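Local coordinates for glutaredoxin-like protein NrdH (Escherichia coli, PDB 1H75) that probably carries electrons to the class Ib ribonucleotide reductase NrdEF, cycling a redox-active disulfide within a thioredoxin-type fold, at residues K18-M21 with E22-F26. Sequence-based numbering, arbitrary orientation.
Sequences KRAM and ENRGF
Met21 O takes the N-H of Phe26 at 3.0 Å in a nearly straight bond (169°), and Gly25 N closes back on Glu22 O; with the positive phi of Gly25, this 6→1 and 5→2 pair defines a Schellman motif ending helix 12-23, the helix of the beta-alpha-beta unit, which begins within the CxxC motif (Cys11, Cys14). Arg24 N approaches the same Met21 O from the opposite face of its carbonyl plane to Phe26 N, so two donors grip that oxygen.

One residue earlier, Ala20 O receives only a weak bond from Arg24 N but a firmer one, 2.9 Å, from Arg24 NH1, which comes from above the carbonyl plane while the oxygen lies near the guanidinium plane. Arg24 CG points opposite its carbonyl carbon (chi1 -62°), and the extended chain runs back past Ala20 O; NE hydrogen-bonds Asn70 OD1, just past helix 66-69. An alanine here would probably cost Ala20 O its firmer bond and leave Asn70 OD1 without its guanidinium partner.

On the inner side, Met21 CB and CG each lie 4.2 Å from Phe26 CD1, the two side chains crossing at about a right angle; Ile3 and Ile5 of strand 3-7 also meet Met21, and Leu72 touches both Met21 and Phe26.

Farther round the helix, Arg19 NH2 makes a 2.6 Å salt bridge to Glu22 OE2, its guanidinium and the carboxylate turned 69° apart. Bends at chi2 and chi3 fold Arg19 toward the C-terminal turn, where Asn23 OD1 sits over one guanidinium face, 3.6 Å from NE.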
# COMPACT_ATOMS: atom_id res chain seq x y z
N LYS A 18 -7.33 -0.75 0.42
CA LYS A 18 -7.58 -1.71 1.49
C LYS A 18 -8.78 -2.59 1.11
O LYS A 18 -8.72 -3.81 1.20
CB LYS A 18 -7.86 -0.96 2.80
CG LYS A 18 -8.37 -1.83 3.94
CD LYS A 18 -8.60 -0.98 5.20
CE LYS A 18 -9.31 -1.75 6.30
NZ LYS A 18 -9.47 -0.92 7.53
N ARG A 19 -9.85 -1.94 0.69
CA ARG A 19 -11.07 -2.63 0.29
C ARG A 19 -10.80 -3.59 -0.87
O ARG A 19 -11.32 -4.71 -0.90
CB ARG A 19 -12.13 -1.60 -0.14
CG ARG A 19 -13.43 -2.21 -0.66
CD ARG A 19 -14.35 -2.67 0.47
NE ARG A 19 -13.76 -3.74 1.27
CZ ARG A 19 -14.41 -4.40 2.22
NH1 ARG A 19 -15.68 -4.10 2.49
NH2 ARG A 19 -13.79 -5.35 2.92
N ALA A 20 -10.00 -3.15 -1.84
CA ALA A 20 -9.68 -3.98 -3.00
C ALA A 20 -8.92 -5.23 -2.56
O ALA A 20 -9.17 -6.34 -3.08
CB ALA A 20 -8.86 -3.19 -4.00
N MET A 21 -7.99 -5.05 -1.63
CA MET A 21 -7.23 -6.20 -1.16
C MET A 21 -8.14 -7.16 -0.37
O MET A 21 -8.03 -8.38 -0.50
CB MET A 21 -6.07 -5.73 -0.31
CG MET A 21 -5.07 -4.95 -1.15
SD MET A 21 -3.42 -5.04 -0.45
CE MET A 21 -2.51 -3.91 -1.56
N GLU A 22 -9.03 -6.61 0.45
CA GLU A 22 -9.93 -7.44 1.22
C GLU A 22 -10.88 -8.19 0.29
O GLU A 22 -11.23 -9.35 0.55
CB GLU A 22 -10.72 -6.57 2.21
CG GLU A 22 -9.80 -5.94 3.28
CD GLU A 22 -10.49 -4.90 4.16
OE1 GLU A 22 -9.95 -4.64 5.25
OE2 GLU A 22 -11.54 -4.35 3.77
N ASN A 23 -11.28 -7.54 -0.80
CA ASN A 23 -12.20 -8.16 -1.75
C ASN A 23 -11.55 -9.38 -2.42
O ASN A 23 -12.25 -10.27 -2.88
CB ASN A 23 -12.63 -7.17 -2.83
CG ASN A 23 -13.65 -6.16 -2.34
OD1 ASN A 23 -14.20 -6.31 -1.25
ND2 ASN A 23 -13.92 -5.14 -3.16
N ARG A 24 -10.22 -9.41 -2.44
CA ARG A 24 -9.48 -10.52 -3.06
C ARG A 24 -8.89 -11.51 -2.07
O ARG A 24 -8.11 -12.40 -2.44
CB ARG A 24 -8.36 -9.95 -3.93
CG ARG A 24 -8.87 -9.09 -5.09
CD ARG A 24 -7.73 -8.23 -5.63
NE ARG A 24 -8.08 -7.56 -6.89
CZ ARG A 24 -8.94 -6.56 -7.00
NH1 ARG A 24 -9.56 -6.09 -5.92
NH2 ARG A 24 -9.17 -6.02 -8.19
N GLY A 25 -9.25 -11.34 -0.80
CA GLY A 25 -8.76 -12.24 0.23
C GLY A 25 -7.27 -12.16 0.51
O GLY A 25 -6.65 -13.16 0.90
N PHE A 26 -6.67 -10.98 0.33
CA PHE A 26 -5.25 -10.81 0.60
C PHE A 26 -4.97 -10.44 2.06
O PHE A 26 -5.76 -9.76 2.70
CB PHE A 26 -4.64 -9.67 -0.25
CG PHE A 26 -4.71 -9.89 -1.74
CD1 PHE A 26 -4.47 -8.82 -2.60
CD2 PHE A 26 -5.01 -11.13 -2.29
CE1 PHE A 26 -4.52 -8.99 -3.98
CE2 PHE A 26 -5.06 -11.30 -3.67
CZ PHE A 26 -4.82 -10.24 -4.52